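Local coordinates for protein putative fimbrium tip subunit Fim1C (Bacteroides ovatus, PDB 4EPS) that probably forms part of the tip of fimbriae, filamentous cell-surface appendages that mediate adhesion and biofilm formation, at residues Ile13-Thr18 with Tyr149-Gln154; Phe49-Gly54 with Asn87-Tyr92; Asp291-Ile296 with Met337-Glu342. All coordinates share one frame; numbering follows the deposited sequence. Where two conformers were deposited one is given.

Contact 1: residues Ile13-Thr18 with Tyr149-Gln154; sequences IVLNVT and YSLSFQ
Leu15 and Leu151 lie side by side and point the same way, with Leu15 CD2 3.8 Å from Leu151 CB. Ile13 meets the same leucine obliquely, its CG2 methyl 4.0 Å from Leu151 CG. With CG1 anti to the carbonyl carbon (chi1 -61°), the two branches of Ile13 diverge, CG2 to Leu151 and CG1 to Tyr149 CB. Further along, Phe153 receives Asn16 O at the edge of its ring, near the ring plane and 3.7 Å from CD2.

The face bearing Asn16, Thr18, Ser150, Ser152 and Gln154 is mostly polar, Val14 being the exception. Thr18 and Gln154 run alongside each other there, and one water joins Thr18 OG1 (2.7 Å) to Ser152 OG (2.6 Å). It also donates to Phe153 O, which therefore accepts two bonds, since Thr18 N reaches it as well.

A parallel ladder of five backbone bonds sets these pairs in register. Val14 and Asn16 each use both N and O, bonding Tyr149 O, Leu151 N and O, and Phe153 N. The strand they belong to falls in a predicted propeptide, yet in this structure it is ordered and pairs in parallel with strand 148-174.

Beyond it, Ser150 bonds Ile143 of the antiparallel strand 135-145, and Ile13 packs on Leu142. Leu151 and Phe153 pack against Phe88 in strand 87-92, while Val17 rests on Ile46 of strand 45-52.

Contact 2: residues Phe49-Gly54 with Asn87-Tyr92; sequences FAVKDG and NFYAYY. With GOL (glycerol), chain B.
Phe49 reaches across to two tyrosines of the neighbouring strand, one at each end of its side chain. Its CB sits 4.1 Å from Tyr89 O and 4.3 Å from Tyr89 CB, the two residues facing each other as a hydrogen-bonded antiparallel pair. CG is anti to the carbonyl carbon (chi1 -66°), beside the backbone N, and from there the ring extends to Tyr91. At its rim, CE1 lies 3.7 Å from Tyr91 CE1, and Tyr91 CD1 comes to the edge of the phenylalanine ring in its plane. The two side chains cross obliquely. The hydroxyl of Tyr91 is held by Asn62 OD1 and Gln95 N.

The backbone beneath is a regular antiparallel ladder. Phe49 and Tyr89 exchange two N-H to O bonds, as do Val51 and Asn87, and Ala50 with Phe88 forms the non-hydrogen-bonded pair between them. Strand 45-52 thereby lies between strands 55-67 and 87-92 within the fimbrillin-like region, a member of the transthyretin clan. The alternation sends Ala50 and Phe88 to the face that meets strand 148-174, where Ala50 CB touches Phe88 CE2 at 3.7 Å. Phe49, Val51 and Tyr89 point to the other face; Val51 CG2 meets Tyr89 CE1 at 3.8 Å, and Phe109 stacks on Tyr89 while meeting Phe49 edge-to-face.

Where strand 49-52 gives way to the turn, a glycerol, probably from the crystallisation liquor, lies against the chain. Asp53 N donates to its O1 over 2.9 Å. Glycerol O2 sits 2.7 Å from Val51 O, and Asn87 N reaches that hydroxyl through a weak bond, in addition to its stronger one to Val51 O.

Contact 3: residues Asp291-Ile296 with Met337-Glu342; sequences DNCIGI and MSLYTE
Leu339 provides most of the apolar contact with Cys293, Gly295 and Ile296, its two methyls spread along the opposing strand. CD1 is 3.5 Å from Cys293 O and 4.0 Å from Cys293 SG. CD2 reaches Ile296 CG1 at 4.1 Å, the two side chains crossing at about a right angle, and CG lies against the Ile294-Gly295 peptide, 3.8 Å from Gly295 N. Leu455 and Val458 of helix 446-458 also touch this leucine, and an alanine here would probably open a gap between that helix and the strand, taking from Cys293 SG and Ile296 CG1 the methyls they touch.

The backbone hydrogen bonds are three. Ile296 and Met337, the latter present as selenomethionine, form a reciprocal pair, N to O in both directions. Leu339 N donates to Ile294 O over a longer 3.2 Å, approaching from above the carbonyl plane. That oxygen also accepts a bond from a water 2.6 Å away, and the water in turn accepts one from Tyr340 N, so that a solvent molecule bridges the place where the strands part.

Among side-chain bonds, Ser338 OG donates to Tyr340 O at 2.8 Å, in the carbonyl plane and on a lone pair. The hydroxyl accepts from Phe506 N as well, which ties Ser338 and the chain that follows it to strand 502-509.

Close packing of the main chain probably accounts for the glycine: Gly295 CA is 3.1 Å from Met337 O, and a beta carbon would collide with that oxygen. Ile294 and Gly295 together face Tyr274 of strand 273-275, which makes a classic beta bulge in strand 293-300 of an antiparallel sheet.

How the contacts relate
Contacts 1 and 2 build one region of the chain and contact 3 another. The centres of the first two are 13 Å apart, and they touch: Leu151 CD2 lies 3.5 Å from Phe88 CD1, and Phe153 CE1 lies 3.7 Å from the backbone N of Ala90. The parallel ladder of contact 1 and the antiparallel ladder of contact 2 thus share a packed interior, and the sequence between residues 18 and 149 contains both strands of contact 2. Contact 3 follows later in the sequence, its centre about 58 Å from that of contact 1 and 63 Å from that of contact 2. Glycerol, probably from the crystallisation liquor, binds at all three contacts and marks no known active site.

Contact 1: residues Ile13-Thr18 with Tyr149-Gln154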
loop_
_atom_site.group_PDB
_atom_site.type_symbol
_atom_site.label_atom_id
_atom_site.label_comp_id
_atom_site.label_asym_id
_atom_site.label_seq_id
_atom_site.Cartn_x
_atom_site.Cartn_y
_atom_site.Cartn_z
ATOM N N ILE A 13 -39.577 -0.750 49.264
ATOM C CA ILE A 13 -39.262 0.175 48.176
ATOM C C ILE A 13 -38.007 -0.265 47.403
ATOM O O ILE A 13 -36.965 -0.522 47.994
ATOM C CB ILE A 13 -39.142 1.612 48.749
ATOM C CG1 ILE A 13 -40.505 2.032 49.377
ATOM C CG2 ILE A 13 -38.688 2.615 47.685
ATOM C CD1 ILE A 13 -40.451 3.150 50.339
ATOM N N VAL A 14 -38.127 -0.341 46.080
ATOM C CA VAL A 14 -37.057 -0.712 45.152
ATOM C C VAL A 14 -36.307 0.571 44.798
ATOM O O VAL A 14 -36.951 1.597 44.532
ATOM C CB VAL A 14 -37.604 -1.434 43.889
ATOM C CG1 VAL A 14 -36.498 -1.710 42.859
ATOM C CG2 VAL A 14 -38.328 -2.728 44.267
ATOM N N LEU A 15 -34.967 0.504 44.804
ATOM C CA LEU A 15 -34.101 1.641 44.476
ATOM C C LEU A 15 -33.450 1.482 43.144
ATOM O O LEU A 15 -32.836 0.441 42.866
ATOM C CB LEU A 15 -32.994 1.848 45.514
ATOM C CG LEU A 15 -33.340 2.179 46.955
ATOM C CD1 LEU A 15 -32.154 2.818 47.613
ATOM C CD2 LEU A 15 -34.497 3.147 47.061
ATOM N N ASN A 16 -33.556 2.526 42.316
ATOM C CA ASN A 16 -32.935 2.563 41.000
ATOM C C ASN A 16 -32.096 3.831 40.931
ATOM O O ASN A 16 -32.494 4.854 41.494
ATOM C CB ASN A 16 -33.991 2.491 39.884
ATOM C CG ASN A 16 -35.009 1.389 40.078
ATOM O OD1 ASN A 16 -34.702 0.198 39.938
ATOM N ND2 ASN A 16 -36.232 1.762 40.466
ATOM N N VAL A 17 -30.913 3.743 40.326
ATOM C CA VAL A 17 -29.986 4.863 40.226
ATOM C C VAL A 17 -29.499 4.985 38.780
ATOM O O VAL A 17 -28.997 4.010 38.204
ATOM C CB VAL A 17 -28.798 4.674 41.226
ATOM C CG1 VAL A 17 -27.863 5.860 41.161
ATOM C CG2 VAL A 17 -29.299 4.478 42.664
ATOM N N THR A 18 -29.669 6.174 38.192
ATOM C CA THR A 18 -29.240 6.430 36.814
ATOM C C THR A 18 -28.350 7.653 36.769
ATOM O O THR A 18 -28.723 8.695 37.296
ATOM C CB THR A 18 -30.459 6.640 35.877
ATOM O OG1 THR A 18 -31.324 5.528 36.003
ATOM C CG2 THR A 18 -30.050 6.770 34.404
ATOM N N TYR A 149 -43.696 -0.033 45.218
ATOM C CA TYR A 149 -43.124 1.303 45.183
ATOM C C TYR A 149 -41.667 1.295 44.793
ATOM O O TYR A 149 -40.945 0.318 45.022
ATOM C CB TYR A 149 -43.300 1.968 46.561
ATOM C CG TYR A 149 -44.746 2.174 46.951
ATOM C CD1 TYR A 149 -45.468 1.168 47.592
ATOM C CD2 TYR A 149 -45.399 3.371 46.677
ATOM C CE1 TYR A 149 -46.814 1.339 47.921
ATOM C CE2 TYR A 149 -46.737 3.564 47.031
ATOM C CZ TYR A 149 -47.439 2.545 47.653
ATOM O OH TYR A 149 -48.752 2.739 48.017
ATOM N N SER A 150 -41.247 2.380 44.143
ATOM C CA SER A 150 -39.878 2.531 43.697
ATOM C C SER A 150 -39.431 3.964 43.792
ATOM O O SER A 150 -40.255 4.890 43.737
ATOM C CB SER A 150 -39.720 2.031 42.266
ATOM O OG SER A 150 -40.467 2.806 41.346
ATOM N N LEU A 151 -38.129 4.131 44.006
ATOM C CA LEU A 151 -37.407 5.396 44.001
ATOM C C LEU A 151 -36.426 5.321 42.885
ATOM O O LEU A 151 -35.568 4.422 42.898
ATOM C CB LEU A 151 -36.683 5.654 45.321
ATOM C CG LEU A 151 -37.478 6.244 46.437
ATOM C CD1 LEU A 151 -36.635 6.253 47.702
ATOM C CD2 LEU A 151 -37.981 7.674 46.069
ATOM N N SER A 152 -36.576 6.182 41.873
ATOM C CA SER A 152 -35.680 6.139 40.724
ATOM C C SER A 152 -34.977 7.487 40.626
ATOM O O SER A 152 -35.605 8.510 40.324
ATOM C CB SER A 152 -36.452 5.766 39.457
ATOM O OG SER A 152 -35.596 5.690 38.336
ATOM N N PHE A 153 -33.698 7.497 41.005
ATOM C CA PHE A 153 -32.909 8.719 41.060
ATOM C C PHE A 153 -32.164 8.996 39.781
ATOM O O PHE A 153 -31.618 8.082 39.147
ATOM C CB PHE A 153 -31.880 8.636 42.198
ATOM C CG PHE A 153 -32.483 8.580 43.578
ATOM C CD1 PHE A 153 -32.940 9.736 44.201
ATOM C CD2 PHE A 153 -32.642 7.362 44.237
ATOM C CE1 PHE A 153 -33.513 9.684 45.472
ATOM C CE2 PHE A 153 -33.222 7.316 45.516
ATOM C CZ PHE A 153 -33.665 8.476 46.106
ATOM N N GLN A 154 -32.086 10.281 39.442
ATOM C CA GLN A 154 -31.243 10.793 38.355
ATOM C C GLN A 154 -30.069 11.503 39.052
ATOM O O GLN A 154 -30.316 12.468 39.779
ATOM C CB GLN A 154 -32.025 11.784 37.447
ATOM C CG GLN A 154 -33.211 11.180 36.697
ATOM C CD GLN A 154 -32.783 10.238 35.613
ATOM O OE1 GLN A 154 -31.729 10.390 35.004
ATOM N NE2 GLN A 154 -33.529 9.182 35.430
HETATM O O HOH W 1 -32.972 5.721 38.081
#

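Contact 2: residues Phe49-Gly54 with Asn87-Tyr92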
loop_
_atom_site.group_PDB
_atom_site.type_symbol
_atom_site.label_atom_id
_atom_site.label_comp_id
_atom_site.label_asym_id
_atom_site.label_seq_id
_atom_site.Cartn_x
_atom_site.Cartn_y
_atom_site.Cartn_z
ATOM N N PHE A 49 -31.417 10.092 51.741
ATOM C CA PHE A 49 -32.091 10.995 52.683
ATOM C C PHE A 49 -33.567 11.153 52.331
ATOM O O PHE A 49 -33.915 11.242 51.147
ATOM C CB PHE A 49 -31.452 12.392 52.672
ATOM C CG PHE A 49 -30.036 12.475 53.182
ATOM C CD1 PHE A 49 -28.956 12.297 52.319
ATOM C CD2 PHE A 49 -29.776 12.820 54.511
ATOM C CE1 PHE A 49 -27.642 12.400 52.788
ATOM C CE2 PHE A 49 -28.462 12.934 54.977
ATOM C CZ PHE A 49 -27.403 12.716 54.119
ATOM N N ALA A 50 -34.425 11.249 53.355
ATOM C CA ALA A 50 -35.849 11.532 53.195
ATOM C C ALA A 50 -36.159 12.778 54.009
ATOM O O ALA A 50 -35.856 12.822 55.211
ATOM C CB ALA A 50 -36.700 10.354 53.658
ATOM N N VAL A 51 -36.704 13.806 53.349
ATOM C CA VAL A 51 -37.036 15.070 54.011
ATOM C C VAL A 51 -38.560 15.191 54.046
ATOM O O VAL A 51 -39.216 15.147 53.004
ATOM C CB VAL A 51 -36.338 16.263 53.315
ATOM C CG1 VAL A 51 -36.744 17.597 53.928
ATOM C CG2 VAL A 51 -34.817 16.100 53.363
ATOM N N LYS A 52 -39.112 15.345 55.256
ATOM C CA LYS A 52 -40.545 15.514 55.479
ATOM C C LYS A 52 -40.742 16.794 56.300
ATOM O O LYS A 52 -40.101 16.951 57.343
ATOM C CB LYS A 52 -41.107 14.279 56.208
ATOM C CG LYS A 52 -42.626 14.193 56.259
ATOM C CD LYS A 52 -43.081 13.467 57.516
ATOM C CE LYS A 52 -44.318 12.597 57.374
ATOM N NZ LYS A 52 -45.390 13.196 56.526
ATOM N N ASP A 53 -41.565 17.727 55.783
ATOM C CA ASP A 53 -41.920 19.015 56.404
ATOM C C ASP A 53 -40.683 19.812 56.897
ATOM O O ASP A 53 -40.684 20.338 58.011
ATOM C CB ASP A 53 -42.928 18.788 57.558
ATOM C CG ASP A 53 -44.233 18.134 57.113
ATOM O OD1 ASP A 53 -44.892 18.677 56.191
ATOM O OD2 ASP A 53 -44.601 17.089 57.695
ATOM N N GLY A 54 -39.646 19.876 56.060
ATOM C CA GLY A 54 -38.425 20.633 56.326
ATOM C C GLY A 54 -37.415 20.015 57.271
ATOM O O GLY A 54 -36.513 20.714 57.732
ATOM N N ASN A 87 -39.748 14.315 50.231
ATOM C CA ASN A 87 -38.717 14.539 49.214
ATOM C C ASN A 87 -37.546 13.585 49.462
ATOM O O ASN A 87 -36.997 13.594 50.563
ATOM C CB ASN A 87 -38.249 15.995 49.239
ATOM C CG ASN A 87 -39.245 16.961 48.631
ATOM O OD1 ASN A 87 -40.090 16.600 47.810
ATOM N ND2 ASN A 87 -39.168 18.218 49.015
ATOM N N PHE A 88 -37.161 12.756 48.462
ATOM C CA PHE A 88 -36.031 11.843 48.636
ATOM C C PHE A 88 -34.831 12.374 47.883
ATOM O O PHE A 88 -34.988 12.977 46.812
ATOM C CB PHE A 88 -36.349 10.391 48.182
ATOM C CG PHE A 88 -37.428 9.727 49.019
ATOM C CD1 PHE A 88 -38.774 9.904 48.714
ATOM C CD2 PHE A 88 -37.095 8.950 50.122
ATOM C CE1 PHE A 88 -39.767 9.298 49.491
ATOM C CE2 PHE A 88 -38.084 8.314 50.870
ATOM C CZ PHE A 88 -39.415 8.505 50.558
ATOM N N TYR A 89 -33.633 12.150 48.440
ATOM C CA TYR A 89 -32.369 12.614 47.840
ATOM C C TYR A 89 -31.346 11.526 47.898
ATOM O O TYR A 89 -31.275 10.816 48.911
ATOM C CB TYR A 89 -31.808 13.832 48.610
ATOM C CG TYR A 89 -32.698 15.042 48.624
ATOM C CD1 TYR A 89 -33.675 15.201 49.605
ATOM C CD2 TYR A 89 -32.549 16.050 47.677
ATOM C CE1 TYR A 89 -34.501 16.323 49.627
ATOM C CE2 TYR A 89 -33.364 17.183 47.696
ATOM C CZ TYR A 89 -34.327 17.317 48.682
ATOM O OH TYR A 89 -35.111 18.434 48.720
ATOM N N ALA A 90 -30.511 11.409 46.868
ATOM C CA ALA A 90 -29.433 10.417 46.928
ATOM C C ALA A 90 -28.126 11.025 46.440
ATOM O O ALA A 90 -28.135 11.951 45.626
ATOM C CB ALA A 90 -29.774 9.179 46.112
ATOM N N TYR A 91 -27.008 10.493 46.932
ATOM C CA TYR A 91 -25.688 10.942 46.473
ATOM C C TYR A 91 -24.742 9.769 46.428
ATOM O O TYR A 91 -24.911 8.768 47.137
ATOM C CB TYR A 91 -25.106 12.079 47.364
ATOM C CG TYR A 91 -24.594 11.561 48.693
ATOM C CD1 TYR A 91 -25.477 11.192 49.705
ATOM C CD2 TYR A 91 -23.235 11.327 48.897
ATOM C CE1 TYR A 91 -25.017 10.662 50.910
ATOM C CE2 TYR A 91 -22.768 10.747 50.077
ATOM C CZ TYR A 91 -23.664 10.433 51.089
ATOM O OH TYR A 91 -23.228 9.845 52.249
ATOM N N TYR A 92 -23.705 9.942 45.628
ATOM C CA TYR A 92 -22.610 9.007 45.454
ATOM C C TYR A 92 -21.287 9.794 45.511
ATOM O O TYR A 92 -21.228 10.840 44.867
ATOM C CB TYR A 92 -22.748 8.316 44.076
ATOM C CG TYR A 92 -21.542 7.464 43.744
ATOM C CD1 TYR A 92 -20.421 8.016 43.121
ATOM C CD2 TYR A 92 -21.483 6.123 44.129
ATOM C CE1 TYR A 92 -19.270 7.261 42.905
ATOM C CE2 TYR A 92 -20.351 5.349 43.882
ATOM C CZ TYR A 92 -19.248 5.925 43.273
ATOM O OH TYR A 92 -18.139 5.165 43.035
HETATM C C1 GOL B . -42.519 18.436 52.275
HETATM O O1 GOL B . -42.914 17.492 53.266
HETATM C C2 GOL B . -41.069 18.255 51.883
HETATM O O2 GOL B . -40.802 16.871 51.634
HETATM C C3 GOL B . -40.099 18.775 52.921
HETATM O O3 GOL B . -40.016 20.195 52.896
#

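Contact 3: residues Asp291-Ile296 with Met337-Glu342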
loop_
_atom_site.group_PDB
_atom_site.type_symbol
_atom_site.label_atom_id
_atom_site.label_comp_id
_atom_site.label_asym_id
_atom_site.label_seq_id
_atom_site.Cartn_x
_atom_site.Cartn_y
_atom_site.Cartn_z
ATOM N N ASP A 291 16.929 8.680 17.889
ATOM C CA ASP A 291 16.116 8.892 19.086
ATOM C C ASP A 291 14.955 7.940 19.168
ATOM O O ASP A 291 14.165 7.831 18.222
ATOM C CB ASP A 291 15.572 10.344 19.183
ATOM C CG ASP A 291 16.592 11.395 19.596
ATOM O OD1 ASP A 291 17.753 11.016 19.909
ATOM O OD2 ASP A 291 16.237 12.601 19.591
ATOM N N ASN A 292 14.842 7.257 20.332
ATOM C CA ASN A 292 13.790 6.296 20.649
ATOM C C ASN A 292 13.774 5.069 19.712
ATOM O O ASN A 292 12.828 4.287 19.794
ATOM C CB ASN A 292 12.409 6.963 20.671
ATOM C CG ASN A 292 12.280 7.987 21.783
ATOM O OD1 ASN A 292 11.993 9.155 21.545
ATOM N ND2 ASN A 292 12.590 7.591 23.004
ATOM N N CYS A 293 14.811 4.867 18.877
ATOM C CA CYS A 293 14.872 3.638 18.053
ATOM C C CYS A 293 15.305 2.512 18.998
ATOM O O CYS A 293 16.293 2.686 19.735
ATOM C CB CYS A 293 15.823 3.767 16.863
ATOM S SG CYS A 293 15.820 2.305 15.776
ATOM N N ILE A 294 14.542 1.417 19.054
ATOM C CA ILE A 294 14.874 0.338 20.018
ATOM C C ILE A 294 15.296 -0.950 19.316
ATOM O O ILE A 294 15.825 -1.865 19.970
ATOM C CB ILE A 294 13.711 0.075 21.011
ATOM C CG1 ILE A 294 12.450 -0.446 20.285
ATOM C CG2 ILE A 294 13.416 1.358 21.869
ATOM C CD1 ILE A 294 11.337 -1.007 21.224
ATOM N N GLY A 295 15.051 -1.040 18.013
ATOM C CA GLY A 295 15.416 -2.272 17.309
ATOM C C GLY A 295 15.111 -2.236 15.827
ATOM O O GLY A 295 14.716 -1.192 15.287
ATOM N N ILE A 296 15.353 -3.370 15.171
ATOM C CA ILE A 296 15.116 -3.577 13.736
ATOM C C ILE A 296 14.151 -4.754 13.568
ATOM O O ILE A 296 14.338 -5.806 14.182
ATOM C CB ILE A 296 16.480 -3.877 12.996
ATOM C CG1 ILE A 296 17.545 -2.732 13.207
ATOM C CG2 ILE A 296 16.268 -4.178 11.507
ATOM C CD1 ILE A 296 17.171 -1.389 12.824
HETATM N N MSE A 337 14.577 -7.316 16.577
HETATM C CA MSE A 337 15.830 -7.562 17.291
HETATM C C MSE A 337 16.322 -6.241 17.893
HETATM O O MSE A 337 16.361 -5.221 17.207
HETATM C CB MSE A 337 16.901 -8.154 16.375
HETATM C CG MSE A 337 18.164 -8.544 17.163
HETATM SE SE MSE A 337 19.496 -9.301 15.982
HETATM C CE MSE A 337 19.844 -7.714 14.957
ATOM N N SER A 338 16.778 -6.294 19.132
ATOM C CA SER A 338 17.278 -5.152 19.880
ATOM C C SER A 338 18.505 -4.519 19.244
ATOM O O SER A 338 19.360 -5.241 18.749
ATOM C CB SER A 338 17.670 -5.615 21.295
ATOM O OG SER A 338 18.804 -6.502 21.277
ATOM N N LEU A 339 18.645 -3.176 19.356
ATOM C CA LEU A 339 19.924 -2.502 19.066
ATOM C C LEU A 339 20.917 -2.871 20.179
ATOM O O LEU A 339 22.137 -2.773 20.011
ATOM C CB LEU A 339 19.757 -0.970 19.053
ATOM C CG LEU A 339 18.782 -0.393 18.018
ATOM C CD1 LEU A 339 18.908 1.139 17.947
ATOM C CD2 LEU A 339 19.016 -0.989 16.639
ATOM N N TYR A 340 20.368 -3.195 21.350
ATOM C CA TYR A 340 21.157 -3.598 22.519
ATOM C C TYR A 340 21.984 -4.830 22.230
ATOM O O TYR A 340 21.478 -5.805 21.655
ATOM C CB TYR A 340 20.223 -3.896 23.709
ATOM C CG TYR A 340 20.931 -4.396 24.963
ATOM C CD1 TYR A 340 21.233 -5.752 25.130
ATOM C CD2 TYR A 340 21.334 -3.513 25.962
ATOM C CE1 TYR A 340 21.925 -6.210 26.254
ATOM C CE2 TYR A 340 21.987 -3.968 27.113
ATOM C CZ TYR A 340 22.284 -5.316 27.248
ATOM O OH TYR A 340 22.930 -5.775 28.366
ATOM N N THR A 341 23.248 -4.816 22.661
ATOM C CA THR A 341 24.090 -6.021 22.596
ATOM C C THR A 341 25.216 -5.904 23.629
ATOM O O THR A 341 25.857 -4.856 23.750
ATOM C CB THR A 341 24.615 -6.378 21.194
ATOM O OG1 THR A 341 25.286 -7.646 21.270
ATOM C CG2 THR A 341 25.562 -5.312 20.591
ATOM N N GLU A 342 25.433 -6.984 24.371
ATOM C CA GLU A 342 26.514 -7.092 25.358
ATOM C C GLU A 342 26.948 -8.522 25.403
ATOM O O GLU A 342 26.205 -9.386 24.940
ATOM C CB GLU A 342 26.065 -6.645 26.776
ATOM C CG GLU A 342 25.712 -5.175 26.970
ATOM C CD GLU A 342 26.744 -4.111 26.640
ATOM O OE1 GLU A 342 27.960 -4.383 26.767
ATOM O OE2 GLU A 342 26.327 -2.991 26.264
HETATM O O HOH W 2 17.346 -2.593 21.951
#